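Local coordinates for HD domain protein (Enterococcus faecalis, PDB 4LRL) that probably hydrolyses deoxynucleoside triphosphates at the metal centre of an HD domain, under allosteric control by nucleotides bound elsewhere on the protein, at residues F149-H153 with E154-V158; T166-Y169 with Q170-R174; L299-S302 with L303-P306; F312-Q315 with E316-L320; I48-H52 with Q53-D57. All coordinates share one frame; numbering follows the deposited sequence.

In the fold
Five local contacts, none enclosing or crossing another, follow one another along the chain. Contact 5 comes first, where strand 46-52 turns into helix 53-60 beside a bound dGTP. Contact 1 opens helix 153-162 near the metal site, and contact 2 opens the next helix, 167-175, whose I171 packs back on D57 and V54 of contact 5. In the HD-associated region, contact 3 leads into helix 305-308 and contact 4 forms the short helix 314-318. Contact 4 is the junction: F312 and Y317 meet T151 and I156 of contact 1, L314 and L318 meet T166 of contact 2, and E316 and F312 meet P306 of contact 3.

Contact 1 (F149-H153 with E154-V158); sequences FDTNH and EAITV
Hydrogen bonds between N152-H153 and A155-T157 start helix 153-162, with N152 as the N-cap. Its CG is anti to the backbone N (chi1 177°), which swings the amide round to the first turn of the helix. There N152 OD1 accepts from A155 N at 2.9 Å in a nearly straight bond, although the donor stands above the amide plane. The backbone repeats the grip one residue on, I156 N donating to N152 O at 3.0 Å within the carbonyl plane.

H153 O is held twice by a single residue. T157 N lies 2.8 Å from H153 O, and T157 OG1 also donates to H153 O at 2.8 Å; the two reach the oxygen from opposite faces of its carbonyl plane. The hydroxyl is thereby anchored to its own helix, with a further weak bond from G137 N.

Van der Waals packing is lighter. The CD1 methyl of I156 lies 3.3 Å from N152 O, and its carbon contact is with T151 CB at 4.1 Å.

ND1 of H153 bonds E146 of helix 142-149, and its ring stacks on H138, which precedes that helix, near the metal ligand D135 but without binding the nickel. On the side of T151 and I156, Y317 of helix 314-318 packs against both, while F149, at the end of helix 142-149, rests on F307 and F308 of helix 305-308.

Contact 2 (T166-Y169 with Q170-R174); sequences TEVY and QILNR
Y169 and N173 lie side by side on the first turns of helix 167-175, which T166 N-caps by accepting from Y169 N through OG1 at 3.1 Å. Q170 comes first after the cap turn. Chi1 (-65°) sets its CG against T166 O, and the bend at chi2 (-61°) brings the amide carbon CD to the edge of the Y169 ring, in the ring plane, with the amide standing steeply to the ring. NE2 then bonds P164 O, just before the helix.

I171 N donates to E167 O at 3.2 Å, and the CD1 methyl of I171 lies 3.3 Å from that same oxygen, E167 O. Its side chain faces D57 and L58 of helix 53-60. L172 runs alongside V168, CD1 meeting V168 CG1 at 3.8 Å, and the pair carries the buried side of the helix onto L133 of helix 124-133, within the HD domain.

N173 completes the turn with the straight backbone bond N173 N to Y169 O, 2.7 Å long. Beyond it the tyrosine ring and the N173 amide run nearly parallel, their planes 11° apart. N173 CB makes a CH-pi contact over one ring face, 3.9 Å from the Y169 centroid and offset toward the CE2-CZ rim.

Contact 3 (L299-S302 with L303-P306); sequences LQAS and LLVP
With CG1 anti to the backbone N (chi1 175°), V305 has its other branch, CG2, beside that N and 3.2 Å from A301 O. A301, with phi -126° and psi 57°, aims this carbonyl into the turn that follows. The oxygen therefore meets two successive amides: L304 N donates to A301 O at 2.8 Å from well above the carbonyl plane, and V305 N reaches the same oxygen in a weak, strongly bent bond.

V305 N divides its hydrogen between two acceptors, for it also bonds S302 O at 3.3 Å, again far above the plane of that carbonyl. P306 has no N-H to offer; its ring carbon CD instead lies 3.3 Å from S302 O. The i to i+3 bonds of L304 N and V305 N, with the backbone angles of S302, L303 and L304, fit two overlapping type I-like turns leading into helix 305-308. The methyl of A301 also packs on L304, CB to CB at 4.2 Å.

A301 and S302 pack on Y328 of helix 322-332, whose hydroxyl also receives the L303 N-H. V305 rests on F290 of helix 270-291, P306 on F312 ahead of helix 314-318, and L303 on Q331 of a second subunit.

Contact 4 (F312-Q315 with E316-L320); sequences FTLQ and EYLKL
T313 and E316 answer each other at the start of helix 314-318 in a capping box whose two halves are unequal. The sound half runs backwards: T313 N donates to E316 OE1 at 3.0 Å, 159° at the hydrogen, reaching the oxygen from above the carboxylate plane. The forward half is weak, E316 N lying 3.5 Å from T313 OG1. E316 CG stands beside its own backbone N (chi1 -82°), and the extended chain beyond carries the carboxylate back across the threonine side chain to the amide. The same OE1 also sits against the alpha carbon of F312.

Backbone bonds continue the turn: Y317 N to T313 O at 3.1 Å, and L318 N to L314 O at 2.9 Å, the latter almost in line with the carbonyl.

On the apolar side, F312 and Y317 run alongside each other and point the same way. F312 CD1 meets Y317 CB at 4.1 Å, and the F312 ring also stacks on F307. L314 and L318 cross at an angle, L314 CG against L318 CD1 at 3.9 Å, and both face I160 of helix 153-162. Further on, K319 CG lies 3.5 Å from Q315 O, while its side chain packs on T330 of a second subunit.

Y317 reaches further, its hydroxyl bonding G137 O, two residues after the metal ligand D135. The short capped helix thus ties the HD-associated region to the HD domain, the Y317 side chain lying about 13 Å from the nickel, and the capping box, a classic helix N-terminal motif, fixes its first turn.

Contact 5 (I48-H52 with Q53-D57); sequences IHVQH and QVILD
H52 O takes the L56 N-H at 3.1 Å in a nearly straight bond (168°), the first full turn of helix 53-60 closing directly on the last residue of strand 46-52. H52 occupies the N-cap position, and its CB packs on I55 CG1 at 3.8 Å, so backbone and side chain both meet the new turn.

V50, two residues earlier, points at the helix and packs on two of its residues. Its CG1 methyl, anti to the backbone N (chi1 175°), meets I55 CG2 at 4.0 Å and L56 CB at 4.0 Å, wedged between the two residues; the V50 and I55 side chains lie at an angle to each other. Strand and helix axes come within 5.8 Å at an angle of 122°, so the chain bends sharply back here.

At the start of the helix, Q53 bends at chi2 to bring NE2 to D57 OD1, one turn on, 3.1 Å away and above the carboxylate plane. The other carboxylate oxygen, D57 OD2, bonds the Y29 hydroxyl.

L56 lies close to K38 and N60, which bind a dGTP seen in this structure. The strand pairs with strand 33-42, V50 bonding K38 through the backbone, while I55 is buried against L128 and C129 of helix 124-133 and Y95 of helix 87-108.

Contact 1 (F149-H153 with E154-V158)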
# COMPACT_ATOMS: atom_id res chain seq x y z
N PHE C 149 9.15 -10.34 38.81
CA PHE C 149 10.52 -10.50 39.28
C PHE C 149 11.23 -9.20 39.69
O PHE C 149 12.40 -9.22 40.05
CB PHE C 149 11.35 -11.28 38.27
CG PHE C 149 10.83 -12.67 38.02
CD1 PHE C 149 10.19 -12.98 36.83
CD2 PHE C 149 10.96 -13.66 38.98
CE1 PHE C 149 9.70 -14.25 36.59
CE2 PHE C 149 10.47 -14.95 38.75
CZ PHE C 149 9.84 -15.24 37.56
N ASP C 150 10.49 -8.09 39.63
CA ASP C 150 10.98 -6.77 40.04
C ASP C 150 12.28 -6.33 39.34
O ASP C 150 13.13 -5.66 39.94
CB ASP C 150 11.07 -6.66 41.57
CG ASP C 150 10.71 -5.27 42.09
OD1 ASP C 150 10.05 -4.50 41.34
OD2 ASP C 150 11.09 -4.94 43.24
N THR C 151 12.42 -6.71 38.07
CA THR C 151 13.49 -6.21 37.21
C THR C 151 13.13 -4.81 36.68
O THR C 151 11.97 -4.40 36.76
CB THR C 151 13.76 -7.15 36.01
OG1 THR C 151 12.53 -7.43 35.33
CG2 THR C 151 14.38 -8.46 36.46
N ASN C 152 14.12 -4.10 36.16
CA ASN C 152 13.90 -2.80 35.53
C ASN C 152 14.80 -2.71 34.30
O ASN C 152 16.03 -2.77 34.42
CB ASN C 152 14.21 -1.66 36.53
CG ASN C 152 14.07 -0.28 35.91
OD1 ASN C 152 14.66 0.03 34.88
ND2 ASN C 152 13.28 0.57 36.55
N HIS C 153 14.20 -2.59 33.13
CA HIS C 153 14.93 -2.74 31.87
C HIS C 153 15.88 -1.56 31.58
O HIS C 153 16.96 -1.75 31.00
CB HIS C 153 13.99 -3.03 30.70
CG HIS C 153 13.11 -1.87 30.32
ND1 HIS C 153 11.90 -1.62 30.94
CD2 HIS C 153 13.27 -0.90 29.39
CE1 HIS C 153 11.35 -0.54 30.40
NE2 HIS C 153 12.16 -0.09 29.45
N GLU C 154 15.48 -0.35 31.98
CA GLU C 154 16.37 0.80 31.87
C GLU C 154 17.62 0.61 32.75
O GLU C 154 18.74 0.80 32.28
CB GLU C 154 15.66 2.12 32.19
CG GLU C 154 16.61 3.31 32.06
CD GLU C 154 15.94 4.67 32.14
OE1 GLU C 154 15.22 5.03 31.18
OE2 GLU C 154 16.16 5.37 33.15
N ALA C 155 17.43 0.22 34.01
CA ALA C 155 18.56 -0.09 34.88
C ALA C 155 19.49 -1.13 34.24
O ALA C 155 20.71 -0.97 34.26
CB ALA C 155 18.09 -0.56 36.27
N ILE C 156 18.90 -2.18 33.66
CA ILE C 156 19.68 -3.25 33.04
C ILE C 156 20.39 -2.80 31.76
O ILE C 156 21.54 -3.18 31.53
CB ILE C 156 18.81 -4.49 32.79
CG1 ILE C 156 18.44 -5.12 34.14
CG2 ILE C 156 19.54 -5.50 31.92
CD1 ILE C 156 17.13 -5.86 34.14
N THR C 157 19.72 -1.98 30.96
CA THR C 157 20.34 -1.35 29.80
C THR C 157 21.61 -0.62 30.21
O THR C 157 22.66 -0.83 29.60
CB THR C 157 19.37 -0.36 29.11
OG1 THR C 157 18.25 -1.09 28.60
CG2 THR C 157 20.05 0.34 27.94
N VAL C 158 21.52 0.23 31.24
CA VAL C 158 22.66 0.99 31.73
C VAL C 158 23.75 0.05 32.21
O VAL C 158 24.93 0.26 31.92
CB VAL C 158 22.24 1.99 32.86
CG1 VAL C 158 23.47 2.60 33.55
CG2 VAL C 158 21.33 3.07 32.29

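Contact 2 (T166-Y169 with Q170-R174)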
# COMPACT_ATOMS: atom_id res chain seq x y z
N THR C 166 30.39 -7.35 29.56
CA THR C 166 29.71 -7.42 28.26
C THR C 166 30.59 -7.09 27.05
O THR C 166 31.56 -6.35 27.15
CB THR C 166 28.42 -6.54 28.21
OG1 THR C 166 28.76 -5.14 28.30
CG2 THR C 166 27.44 -6.94 29.33
N GLU C 167 30.21 -7.67 25.92
CA GLU C 167 30.77 -7.36 24.62
C GLU C 167 30.49 -5.90 24.24
O GLU C 167 31.35 -5.24 23.65
CB GLU C 167 30.15 -8.30 23.59
CG GLU C 167 30.93 -8.52 22.31
CD GLU C 167 30.52 -9.81 21.61
OE1 GLU C 167 30.43 -10.87 22.28
OE2 GLU C 167 30.30 -9.77 20.38
N VAL C 168 29.30 -5.40 24.60
CA VAL C 168 28.87 -4.03 24.28
C VAL C 168 29.76 -2.98 24.94
O VAL C 168 30.13 -1.99 24.31
CB VAL C 168 27.38 -3.79 24.64
CG1 VAL C 168 27.07 -2.30 24.78
CG2 VAL C 168 26.47 -4.44 23.60
N TYR C 169 30.09 -3.21 26.21
CA TYR C 169 31.01 -2.33 26.93
C TYR C 169 32.36 -2.28 26.24
O TYR C 169 32.90 -1.20 25.99
CB TYR C 169 31.20 -2.81 28.38
CG TYR C 169 32.23 -2.02 29.15
CD1 TYR C 169 31.87 -0.90 29.91
CD2 TYR C 169 33.58 -2.38 29.13
CE1 TYR C 169 32.81 -0.17 30.61
CE2 TYR C 169 34.54 -1.66 29.84
CZ TYR C 169 34.15 -0.55 30.57
OH TYR C 169 35.08 0.18 31.27
N GLN C 170 32.92 -3.46 25.95
CA GLN C 170 34.27 -3.57 25.39
C GLN C 170 34.41 -2.86 24.05
O GLN C 170 35.52 -2.49 23.66
CB GLN C 170 34.69 -5.04 25.27
CG GLN C 170 34.84 -5.77 26.61
CD GLN C 170 35.91 -5.16 27.51
OE1 GLN C 170 36.79 -4.43 27.05
NE2 GLN C 170 35.84 -5.46 28.81
N ILE C 171 33.29 -2.68 23.36
CA ILE C 171 33.24 -1.93 22.11
C ILE C 171 33.20 -0.42 22.41
O ILE C 171 33.96 0.36 21.84
CB ILE C 171 32.01 -2.36 21.27
CG1 ILE C 171 32.22 -3.80 20.76
CG2 ILE C 171 31.77 -1.39 20.10
CD1 ILE C 171 30.94 -4.54 20.42
N LEU C 172 32.31 -0.03 23.31
CA LEU C 172 32.11 1.36 23.66
C LEU C 172 33.33 1.96 24.37
O LEU C 172 33.74 3.08 24.07
CB LEU C 172 30.84 1.52 24.51
CG LEU C 172 29.50 1.17 23.84
CD1 LEU C 172 28.38 1.27 24.87
CD2 LEU C 172 29.19 2.04 22.62
N ASN C 173 33.90 1.21 25.30
CA ASN C 173 35.08 1.64 26.05
C ASN C 173 36.32 1.71 25.15
O ASN C 173 37.24 2.47 25.41
CB ASN C 173 35.30 0.72 27.25
CG ASN C 173 36.55 1.05 28.03
OD1 ASN C 173 36.59 2.03 28.79
ND2 ASN C 173 37.57 0.23 27.88
N ARG C 174 36.31 0.91 24.09
CA ARG C 174 37.32 0.98 23.05
C ARG C 174 37.20 2.27 22.23
O ARG C 174 38.19 2.75 21.68
CB ARG C 174 37.22 -0.25 22.14
CG ARG C 174 38.36 -0.44 21.17
CD ARG C 174 38.08 -1.62 20.25
NE ARG C 174 38.91 -1.57 19.05
CZ ARG C 174 38.75 -2.38 18.00
NH1 ARG C 174 37.80 -3.31 18.01
NH2 ARG C 174 39.54 -2.27 16.95

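Contact 3 (L299-S302 with L303-P306)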
# COMPACT_ATOMS: atom_id res chain seq x y z
N LEU C 299 10.80 -28.12 39.20
CA LEU C 299 10.26 -27.28 38.11
C LEU C 299 11.15 -27.29 36.88
O LEU C 299 10.74 -26.82 35.81
CB LEU C 299 10.06 -25.84 38.57
CG LEU C 299 8.98 -25.54 39.60
CD1 LEU C 299 9.22 -24.17 40.21
CD2 LEU C 299 7.60 -25.63 39.00
N GLN C 300 12.38 -27.78 37.04
CA GLN C 300 13.36 -27.91 35.95
C GLN C 300 13.54 -26.60 35.18
O GLN C 300 13.58 -26.59 33.94
CB GLN C 300 12.98 -29.06 35.01
CG GLN C 300 13.10 -30.45 35.65
CD GLN C 300 12.35 -31.52 34.88
OE1 GLN C 300 12.31 -31.53 33.65
NE2 GLN C 300 11.75 -32.46 35.62
N ALA C 301 13.63 -25.50 35.91
CA ALA C 301 13.71 -24.18 35.30
C ALA C 301 14.94 -23.45 35.81
O ALA C 301 14.84 -22.34 36.34
CB ALA C 301 12.44 -23.40 35.59
N SER C 302 16.10 -24.08 35.62
CA SER C 302 17.39 -23.60 36.13
C SER C 302 17.68 -22.12 35.85
O SER C 302 18.14 -21.41 36.75
CB SER C 302 18.53 -24.45 35.57
OG SER C 302 18.49 -24.48 34.16
N LEU C 303 17.41 -21.67 34.63
CA LEU C 303 17.68 -20.29 34.22
C LEU C 303 16.71 -19.29 34.85
O LEU C 303 16.96 -18.08 34.81
CB LEU C 303 17.68 -20.16 32.69
CG LEU C 303 18.64 -21.02 31.84
CD1 LEU C 303 18.43 -20.74 30.35
CD2 LEU C 303 20.10 -20.83 32.22
N LEU C 304 15.61 -19.77 35.42
CA LEU C 304 14.67 -18.91 36.15
C LEU C 304 14.89 -18.88 37.66
O LEU C 304 14.40 -17.99 38.35
CB LEU C 304 13.23 -19.32 35.86
CG LEU C 304 12.53 -18.77 34.63
CD1 LEU C 304 11.09 -19.28 34.64
CD2 LEU C 304 12.55 -17.25 34.57
N VAL C 305 15.63 -19.87 38.15
CA VAL C 305 15.84 -20.05 39.58
C VAL C 305 16.44 -18.79 40.26
O VAL C 305 15.93 -18.39 41.30
CB VAL C 305 16.65 -21.34 39.88
CG1 VAL C 305 16.99 -21.46 41.36
CG2 VAL C 305 15.87 -22.56 39.41
N PRO C 306 17.47 -18.16 39.65
CA PRO C 306 18.00 -16.92 40.24
C PRO C 306 16.94 -15.84 40.41
O PRO C 306 17.03 -15.02 41.33
CB PRO C 306 19.04 -16.46 39.22
CG PRO C 306 19.45 -17.68 38.51
CD PRO C 306 18.23 -18.54 38.44

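Contact 4 (F312-Q315 with E316-L320)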
# COMPACT_ATOMS: atom_id res chain seq x y z
N PHE C 312 19.75 -12.33 41.20
CA PHE C 312 20.32 -12.66 39.90
C PHE C 312 21.48 -11.75 39.50
O PHE C 312 21.58 -10.61 39.96
CB PHE C 312 19.24 -12.66 38.81
CG PHE C 312 18.64 -11.31 38.54
CD1 PHE C 312 19.18 -10.48 37.56
CD2 PHE C 312 17.53 -10.86 39.27
CE1 PHE C 312 18.63 -9.22 37.30
CE2 PHE C 312 16.98 -9.61 39.02
CZ PHE C 312 17.53 -8.79 38.03
N THR C 313 22.34 -12.26 38.63
CA THR C 313 23.42 -11.48 38.06
C THR C 313 23.06 -11.07 36.64
O THR C 313 22.09 -11.58 36.05
CB THR C 313 24.75 -12.26 38.05
OG1 THR C 313 24.60 -13.45 37.28
CG2 THR C 313 25.16 -12.63 39.48
N LEU C 314 23.82 -10.13 36.09
CA LEU C 314 23.64 -9.70 34.72
C LEU C 314 23.68 -10.89 33.76
O LEU C 314 22.78 -11.06 32.93
CB LEU C 314 24.68 -8.64 34.34
CG LEU C 314 24.59 -8.07 32.91
CD1 LEU C 314 23.17 -7.63 32.54
CD2 LEU C 314 25.58 -6.93 32.73
N GLN C 315 24.72 -11.72 33.89
CA GLN C 315 24.92 -12.90 33.04
C GLN C 315 23.75 -13.88 33.05
O GLN C 315 23.44 -14.49 32.03
CB GLN C 315 26.22 -13.63 33.42
CG GLN C 315 27.49 -12.81 33.21
CD GLN C 315 27.81 -12.54 31.74
OE1 GLN C 315 27.04 -12.90 30.84
NE2 GLN C 315 28.95 -11.90 31.50
N GLU C 316 23.11 -14.03 34.21
CA GLU C 316 21.93 -14.89 34.35
C GLU C 316 20.73 -14.30 33.65
O GLU C 316 19.91 -15.02 33.07
CB GLU C 316 21.62 -15.14 35.83
CG GLU C 316 22.47 -16.26 36.44
CD GLU C 316 22.59 -16.17 37.95
OE1 GLU C 316 22.04 -15.22 38.54
OE2 GLU C 316 23.25 -17.05 38.55
N TYR C 317 20.62 -12.97 33.70
CA TYR C 317 19.55 -12.26 33.03
C TYR C 317 19.68 -12.37 31.51
O TYR C 317 18.71 -12.68 30.83
CB TYR C 317 19.52 -10.80 33.47
CG TYR C 317 18.40 -9.99 32.87
CD1 TYR C 317 17.14 -9.93 33.48
CD2 TYR C 317 18.60 -9.24 31.71
CE1 TYR C 317 16.11 -9.17 32.93
CE2 TYR C 317 17.59 -8.46 31.17
CZ TYR C 317 16.36 -8.43 31.77
OH TYR C 317 15.37 -7.66 31.22
N LEU C 318 20.89 -12.12 31.01
CA LEU C 318 21.19 -12.12 29.57
C LEU C 318 20.91 -13.46 28.87
O LEU C 318 20.80 -13.51 27.65
CB LEU C 318 22.65 -11.71 29.34
CG LEU C 318 23.03 -10.25 29.61
CD1 LEU C 318 24.54 -10.10 29.63
CD2 LEU C 318 22.40 -9.31 28.57
N LYS C 319 20.81 -14.53 29.65
CA LYS C 319 20.56 -15.85 29.10
C LYS C 319 19.08 -16.02 28.79
O LYS C 319 18.70 -16.99 28.13
CB LYS C 319 20.98 -16.93 30.10
CG LYS C 319 22.48 -17.22 30.13
CD LYS C 319 22.81 -18.18 31.25
CE LYS C 319 24.28 -18.58 31.25
NZ LYS C 319 24.66 -19.17 32.57
N LEU C 320 18.27 -15.09 29.28
CA LEU C 320 16.82 -15.19 29.16
C LEU C 320 16.27 -14.63 27.85
O LEU C 320 16.69 -13.56 27.41
CB LEU C 320 16.14 -14.50 30.32
CG LEU C 320 16.20 -15.12 31.71
CD1 LEU C 320 15.37 -14.26 32.63
CD2 LEU C 320 15.70 -16.57 31.71

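Contact 5 (I48-H52 with Q53-D57)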
# COMPACT_ATOMS: atom_id res chain seq x y z
N ILE C 48 18.50 -0.60 6.27
CA ILE C 48 19.26 -0.05 7.38
C ILE C 48 20.68 0.16 6.84
O ILE C 48 21.26 -0.75 6.24
CB ILE C 48 19.30 -1.01 8.61
CG1 ILE C 48 17.89 -1.52 9.00
CG2 ILE C 48 20.06 -0.38 9.80
CD1 ILE C 48 16.83 -0.45 9.29
N HIS C 49 21.22 1.37 7.02
CA HIS C 49 22.54 1.73 6.48
C HIS C 49 23.58 1.85 7.59
O HIS C 49 23.40 2.65 8.52
CB HIS C 49 22.48 3.04 5.70
CG HIS C 49 21.53 3.02 4.54
ND1 HIS C 49 20.17 3.16 4.69
CD2 HIS C 49 21.75 2.90 3.21
CE1 HIS C 49 19.59 3.12 3.50
NE2 HIS C 49 20.53 2.95 2.59
N VAL C 50 24.66 1.09 7.47
CA VAL C 50 25.74 1.10 8.47
C VAL C 50 27.08 1.47 7.83
O VAL C 50 27.55 0.78 6.92
CB VAL C 50 25.85 -0.27 9.18
CG1 VAL C 50 27.06 -0.31 10.15
CG2 VAL C 50 24.56 -0.61 9.92
N GLN C 51 27.67 2.57 8.31
CA GLN C 51 28.99 3.07 7.86
C GLN C 51 30.09 2.95 8.90
O GLN C 51 31.26 2.86 8.55
CB GLN C 51 28.92 4.54 7.43
CG GLN C 51 28.17 4.81 6.15
CD GLN C 51 26.78 5.34 6.43
OE1 GLN C 51 26.58 6.54 6.60
NE2 GLN C 51 25.81 4.44 6.50
N HIS C 52 29.73 3.01 10.18
CA HIS C 52 30.72 2.99 11.26
C HIS C 52 31.04 1.58 11.71
O HIS C 52 30.14 0.76 11.90
CB HIS C 52 30.23 3.80 12.46
CG HIS C 52 30.01 5.26 12.17
ND1 HIS C 52 28.82 5.75 11.67
CD2 HIS C 52 30.84 6.32 12.31
CE1 HIS C 52 28.92 7.06 11.52
NE2 HIS C 52 30.14 7.43 11.90
N GLN C 53 32.33 1.31 11.90
CA GLN C 53 32.80 0.05 12.48
C GLN C 53 32.21 -0.18 13.88
O GLN C 53 31.86 -1.30 14.23
CB GLN C 53 34.34 0.04 12.54
CG GLN C 53 34.97 -1.29 12.91
CD GLN C 53 34.69 -2.38 11.88
OE1 GLN C 53 35.20 -2.34 10.76
NE2 GLN C 53 33.90 -3.38 12.26
N VAL C 54 32.10 0.89 14.67
CA VAL C 54 31.54 0.80 16.01
C VAL C 54 30.10 0.26 15.98
O VAL C 54 29.73 -0.60 16.78
CB VAL C 54 31.58 2.17 16.73
CG1 VAL C 54 30.77 2.15 18.02
CG2 VAL C 54 33.02 2.58 17.01
N ILE C 55 29.30 0.77 15.03
CA ILE C 55 27.90 0.37 14.88
C ILE C 55 27.80 -1.08 14.43
O ILE C 55 27.02 -1.85 14.99
CB ILE C 55 27.14 1.32 13.92
CG1 ILE C 55 27.18 2.77 14.42
CG2 ILE C 55 25.70 0.83 13.68
CD1 ILE C 55 26.59 3.01 15.81
N LEU C 56 28.60 -1.47 13.43
CA LEU C 56 28.60 -2.85 12.96
C LEU C 56 28.96 -3.81 14.09
O LEU C 56 28.31 -4.85 14.26
CB LEU C 56 29.55 -3.03 11.78
CG LEU C 56 29.59 -4.46 11.21
CD1 LEU C 56 28.24 -4.88 10.66
CD2 LEU C 56 30.67 -4.62 10.17
N ASP C 57 29.98 -3.45 14.86
CA ASP C 57 30.41 -4.25 16.01
C ASP C 57 29.33 -4.35 17.08
O ASP C 57 29.13 -5.41 17.68
CB ASP C 57 31.70 -3.69 16.63
CG ASP C 57 32.92 -3.91 15.76
OD1 ASP C 57 32.87 -4.74 14.83
OD2 ASP C 57 33.94 -3.25 16.01